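Galactokinase (Bifidobacterium longum subsp. infantis ATCC 15697 = JCM 1222 = DSM 20088, PDB 6TEQ) probably phosphorylates galactose at the expense of ATP, as a GHMP-family sugar kinase, and binds 2-deoxy-2-fluoro-galactose. Local coordinates at residues Ser104-Gln116 / Leu171-Ala185. Residues are numbered along the deposited sequence; the frame is centred on the assembly and turned at random. Where two conformers were deposited one is given.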
loop_
_atom_site.group_PDB
_atom_site.type_symbol
_atom_site.label_atom_id
_atom_site.label_comp_id
_atom_site.label_asym_id
_atom_site.label_seq_id
_atom_site.Cartn_x
_atom_site.Cartn_y
_atom_site.Cartn_z
ATOM N N SER A 104 1.218 6.293 -17.436
ATOM C CA SER A 104 -0.009 7.098 -17.646
ATOM C C SER A 104 -1.250 6.220 -17.591
ATOM O O SER A 104 -2.338 6.725 -17.426
ATOM C CB SER A 104 0.021 7.906 -18.941
ATOM O OG SER A 104 0.071 7.079 -20.088
ATOM N N ALA A 105 -1.091 4.917 -17.701
ATOM C CA ALA A 105 -2.234 3.983 -17.572
ATOM C C ALA A 105 -2.855 4.163 -16.177
ATOM O O ALA A 105 -4.047 3.933 -16.045
ATOM C CB ALA A 105 -1.754 2.558 -17.751
ATOM N N TYR A 106 -2.056 4.443 -15.156
ATOM C CA TYR A 106 -2.588 4.527 -13.771
ATOM C C TYR A 106 -3.566 5.687 -13.609
ATOM O O TYR A 106 -4.756 5.462 -13.302
ATOM C CB TYR A 106 -1.421 4.598 -12.777
ATOM C CG TYR A 106 -0.666 3.288 -12.626
ATOM C CD1 TYR A 106 -0.989 2.390 -11.633
ATOM C CD2 TYR A 106 0.391 2.968 -13.451
ATOM C CE1 TYR A 106 -0.308 1.204 -11.471
ATOM C CE2 TYR A 106 1.113 1.788 -13.275
ATOM C CZ TYR A 106 0.770 0.909 -12.272
ATOM O OH TYR A 106 1.416 -0.276 -12.048
ATOM N N PRO A 107 -3.189 6.973 -13.882
ATOM C CA PRO A 107 -4.192 8.024 -13.786
ATOM C C PRO A 107 -5.279 7.933 -14.875
ATOM O O PRO A 107 -6.457 8.148 -14.585
ATOM C CB PRO A 107 -3.359 9.336 -13.854
ATOM C CG PRO A 107 -2.090 8.944 -14.643
ATOM C CD PRO A 107 -1.850 7.514 -14.167
ATOM N N THR A 108 -4.901 7.613 -16.138
ATOM C CA THR A 108 -5.904 7.598 -17.209
ATOM C C THR A 108 -6.943 6.547 -16.846
ATOM O O THR A 108 -8.144 6.717 -17.097
ATOM C CB THR A 108 -5.248 7.260 -18.541
ATOM O OG1 THR A 108 -4.177 8.184 -18.720
ATOM C CG2 THR A 108 -6.220 7.349 -19.675
ATOM N N GLY A 109 -6.449 5.424 -16.327
ATOM C CA GLY A 109 -7.321 4.253 -16.070
ATOM C C GLY A 109 -8.342 4.557 -14.981
ATOM O O GLY A 109 -9.405 3.952 -14.963
ATOM N N VAL A 110 -8.068 5.521 -14.132
ATOM C CA VAL A 110 -9.047 5.953 -13.092
ATOM C C VAL A 110 -10.251 6.647 -13.735
ATOM O O VAL A 110 -11.397 6.226 -13.455
ATOM C CB VAL A 110 -8.401 6.858 -12.035
ATOM C CG1 VAL A 110 -9.494 7.351 -11.104
ATOM C CG2 VAL A 110 -7.274 6.090 -11.305
ATOM N N ALA A 111 -10.015 7.568 -14.652
ATOM C CA ALA A 111 -11.110 8.208 -15.409
ATOM C C ALA A 111 -11.905 7.136 -16.182
ATOM O O ALA A 111 -13.150 7.142 -16.145
ATOM C CB ALA A 111 -10.586 9.332 -16.225
ATOM N N TRP A 112 -11.193 6.241 -16.861
ATOM C CA TRP A 112 -11.803 5.099 -17.590
ATOM C C TRP A 112 -12.692 4.292 -16.648
ATOM O O TRP A 112 -13.877 3.873 -17.043
ATOM C CB TRP A 112 -10.692 4.286 -18.207
ATOM C CG TRP A 112 -11.118 2.985 -18.781
ATOM C CD1 TRP A 112 -11.607 2.807 -20.040
ATOM C CD2 TRP A 112 -11.025 1.684 -18.176
ATOM N NE1 TRP A 112 -11.880 1.484 -20.246
ATOM C CE2 TRP A 112 -11.506 0.776 -19.140
ATOM C CE3 TRP A 112 -10.582 1.181 -16.935
ATOM C CZ2 TRP A 112 -11.566 -0.594 -18.912
ATOM C CZ3 TRP A 112 -10.583 -0.179 -16.739
ATOM C CH2 TRP A 112 -11.128 -1.044 -17.688
ATOM N N ALA A 113 -12.157 3.945 -15.479
ATOM C CA ALA A 113 -12.924 3.112 -14.520
ATOM C C ALA A 113 -14.165 3.858 -14.054
ATOM O O ALA A 113 -15.238 3.261 -13.966
ATOM C CB ALA A 113 -12.063 2.689 -13.338
ATOM N N LEU A 114 -14.074 5.143 -13.767
ATOM C CA LEU A 114 -15.275 5.923 -13.373
ATOM C C LEU A 114 -16.298 5.923 -14.528
ATOM O O LEU A 114 -17.471 5.730 -14.268
ATOM C CB LEU A 114 -14.858 7.326 -12.983
ATOM C CG LEU A 114 -14.010 7.402 -11.680
ATOM C CD1 LEU A 114 -13.406 8.793 -11.463
ATOM C CD2 LEU A 114 -14.873 7.038 -10.465
ATOM N N ARG A 115 -15.851 6.116 -15.762
ATOM C CA ARG A 115 -16.776 6.146 -16.897
ATOM C C ARG A 115 -17.404 4.761 -16.995
ATOM O O ARG A 115 -18.639 4.724 -17.248
ATOM C CB ARG A 115 -16.020 6.573 -18.148
ATOM C CG ARG A 115 -15.713 8.066 -18.129
ATOM C CD ARG A 115 -14.536 8.401 -19.033
ATOM N NE ARG A 115 -14.743 8.077 -20.423
ATOM C CZ ARG A 115 -15.394 8.852 -21.277
ATOM N NH1 ARG A 115 -15.507 8.470 -22.527
ATOM N NH2 ARG A 115 -15.897 10.018 -20.904
ATOM N N GLN A 116 -16.589 3.694 -16.863
ATOM C CA GLN A 116 -17.081 2.296 -16.961
ATOM C C GLN A 116 -18.147 2.050 -15.876
ATOM O O GLN A 116 -19.088 1.270 -16.140
ATOM C CB GLN A 116 -15.976 1.234 -16.873
ATOM C CG GLN A 116 -14.991 1.200 -18.053
ATOM C CD GLN A 116 -15.593 0.629 -19.310
ATOM O OE1 GLN A 116 -16.179 1.343 -20.120
ATOM N NE2 GLN A 116 -15.422 -0.664 -19.483
ATOM N N LEU A 171 -14.445 5.457 -5.123
ATOM C CA LEU A 171 -13.197 5.991 -5.727
ATOM C C LEU A 171 -12.053 5.001 -5.557
ATOM O O LEU A 171 -11.327 4.792 -6.504
ATOM C CB LEU A 171 -12.872 7.305 -5.063
ATOM C CG LEU A 171 -13.953 8.368 -5.188
ATOM C CD1 LEU A 171 -13.547 9.634 -4.554
ATOM C CD2 LEU A 171 -14.426 8.594 -6.586
ATOM N N ILE A 172 -11.972 4.370 -4.394
ATOM C CA ILE A 172 -11.082 3.212 -4.162
ATOM C C ILE A 172 -11.275 2.151 -5.226
ATOM O O ILE A 172 -10.270 1.638 -5.791
ATOM C CB ILE A 172 -11.257 2.682 -2.750
ATOM C CG1 ILE A 172 -10.680 3.688 -1.769
ATOM C CG2 ILE A 172 -10.603 1.347 -2.606
ATOM C CD1 ILE A 172 -11.182 3.462 -0.358
ATOM N N ASN A 173 -12.516 1.779 -5.485
ATOM C CA ASN A 173 -12.779 0.680 -6.444
ATOM C C ASN A 173 -12.316 1.121 -7.836
ATOM O O ASN A 173 -11.752 0.260 -8.561
ATOM C CB ASN A 173 -14.232 0.265 -6.402
ATOM C CG ASN A 173 -14.543 -0.540 -5.159
ATOM O OD1 ASN A 173 -13.609 -1.118 -4.544
ATOM N ND2 ASN A 173 -15.839 -0.641 -4.852
ATOM N N ALA A 174 -12.483 2.386 -8.198
ATOM C CA ALA A 174 -12.027 2.885 -9.506
ATOM C C ALA A 174 -10.501 2.802 -9.568
ATOM O O ALA A 174 -9.929 2.489 -10.621
ATOM C CB ALA A 174 -12.514 4.294 -9.732
ATOM N N ALA A 175 -9.820 3.175 -8.487
ATOM C CA ALA A 175 -8.341 3.154 -8.421
ATOM C C ALA A 175 -7.823 1.721 -8.585
ATOM O O ALA A 175 -6.841 1.466 -9.327
ATOM C CB ALA A 175 -7.900 3.763 -7.145
ATOM N N ILE A 176 -8.391 0.793 -7.819
ATOM C CA ILE A 176 -8.077 -0.645 -7.938
ATOM C C ILE A 176 -8.320 -1.109 -9.369
ATOM O O ILE A 176 -7.432 -1.790 -9.917
ATOM C CB ILE A 176 -8.889 -1.455 -6.921
ATOM C CG1 ILE A 176 -8.530 -1.058 -5.472
ATOM C CG2 ILE A 176 -8.691 -2.943 -7.151
ATOM C CD1 ILE A 176 -9.490 -1.660 -4.462
ATOM N N LYS A 177 -9.455 -0.764 -9.959
ATOM C CA LYS A 177 -9.751 -1.233 -11.337
ATOM C C LYS A 177 -8.744 -0.659 -12.342
ATOM O O LYS A 177 -8.324 -1.394 -13.246
ATOM C CB LYS A 177 -11.177 -0.898 -11.687
ATOM C CG LYS A 177 -11.545 -1.288 -13.106
ATOM C CD LYS A 177 -13.033 -1.179 -13.323
ATOM C CE LYS A 177 -13.438 -1.360 -14.772
ATOM N NZ LYS A 177 -14.904 -1.522 -14.871
ATOM N N SER A 178 -8.356 0.601 -12.178
ATOM C CA SER A 178 -7.345 1.187 -13.047
ATOM C C SER A 178 -6.076 0.321 -13.032
ATOM O O SER A 178 -5.520 -0.054 -14.078
ATOM C CB SER A 178 -7.005 2.601 -12.654
ATOM O OG SER A 178 -5.989 3.019 -13.504
ATOM N N GLU A 179 -5.584 0.061 -11.849
ATOM C CA GLU A 179 -4.305 -0.643 -11.703
ATOM C C GLU A 179 -4.481 -2.031 -12.309
ATOM O O GLU A 179 -3.722 -2.362 -13.219
ATOM C CB GLU A 179 -3.885 -0.686 -10.234
ATOM C CG GLU A 179 -2.527 -1.323 -10.059
ATOM C CD GLU A 179 -1.855 -1.009 -8.743
ATOM O OE1 GLU A 179 -2.428 -0.209 -7.994
ATOM O OE2 GLU A 179 -0.804 -1.621 -8.478
ATOM N N ASN A 180 -5.482 -2.787 -11.853
ATOM C CA ASN A 180 -5.662 -4.187 -12.290
ATOM C C ASN A 180 -5.914 -4.296 -13.803
ATOM O O ASN A 180 -5.256 -5.142 -14.470
ATOM C CB ASN A 180 -6.800 -4.865 -11.570
ATOM C CG ASN A 180 -6.395 -5.387 -10.217
ATOM O OD1 ASN A 180 -5.509 -6.209 -10.073
ATOM N ND2 ASN A 180 -7.166 -5.038 -9.237
ATOM N N GLU A 181 -6.816 -3.485 -14.330
ATOM C CA GLU A 181 -7.396 -3.703 -15.664
ATOM C C GLU A 181 -6.754 -2.767 -16.673
ATOM O O GLU A 181 -6.640 -3.217 -17.805
ATOM C CB GLU A 181 -8.910 -3.548 -15.663
ATOM C CG GLU A 181 -9.638 -4.508 -14.757
ATOM C CD GLU A 181 -11.141 -4.579 -14.965
ATOM O OE1 GLU A 181 -11.616 -4.290 -16.066
ATOM O OE2 GLU A 181 -11.827 -5.013 -14.045
ATOM N N MET A 182 -6.440 -1.517 -16.314
ATOM C CA MET A 182 -5.789 -0.586 -17.277
ATOM C C MET A 182 -4.265 -0.811 -17.287
ATOM O O MET A 182 -3.680 -1.042 -18.407
ATOM C CB MET A 182 -6.083 0.906 -17.031
ATOM C CG MET A 182 -5.699 1.788 -18.203
ATOM S SD MET A 182 -6.331 1.260 -19.868
ATOM C CE MET A 182 -8.086 1.561 -19.605
ATOM N N ALA A 183 -3.617 -0.771 -16.124
ATOM C CA ALA A 183 -2.151 -0.880 -16.024
ATOM C C ALA A 183 -1.724 -2.360 -16.077
ATOM O O ALA A 183 -0.529 -2.620 -16.359
ATOM C CB ALA A 183 -1.671 -0.165 -14.817
ATOM N N GLY A 184 -2.644 -3.296 -15.804
ATOM C CA GLY A 184 -2.312 -4.728 -15.877
ATOM C C GLY A 184 -1.479 -5.170 -14.696
ATOM O O GLY A 184 -0.754 -6.167 -14.825
ATOM N N ALA A 185 -1.564 -4.428 -13.595
ATOM C CA ALA A 185 -0.773 -4.662 -12.374
ATOM C C ALA A 185 -1.722 -5.244 -11.339
ATOM O O ALA A 185 -2.585 -4.537 -10.843
ATOM C CB ALA A 185 -0.160 -3.408 -11.878
HETATM O O HOH W 1 1.602 -1.316 -9.625
HETATM O O HOH W 2 -15.725 0.727 -13.141
#
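In the N-terminal GHMP-kinase domain helix 105-116 and the 171-183 part of helix 165-183 pack beside the active site, and Ser-178 enters a knob-into-hole socket made by Ala-105, Tyr-106, Gly-109 and Val-110. The axes of these short segments approach to 7.8 Å at an angle of 119°, and the CA atoms come nearest at Gly-109 and Ser-178 (4.3 Å). With OG anti to the backbone N (chi1 177°), the serine hydroxyl donates to Tyr-106 O (OG to O 2.7 Å), in the carbonyl plane and on a lone pair. Next to it Met-182 lays CE over one face of the Trp-112 indole, a CH-pi contact 3.4 Å from the five-membered-ring centroid, while Gln-116 CG, from the same helix as the indole, lies over the rim of the opposite face. Lys-177 CE also meets the indole, at CZ3 (3.7 Å), and its NZ reaches Ala-113 O through a water. At the other end Ala-183 CB makes a CH-pi contact over the centre of the Tyr-106 ring, 3.7 Å from its centroid. Glu-179 binds magnesium in another structure of this protein; no metal is bound here, but in the conformer given Tyr-106 would be a second-shell neighbour of its carboxylate.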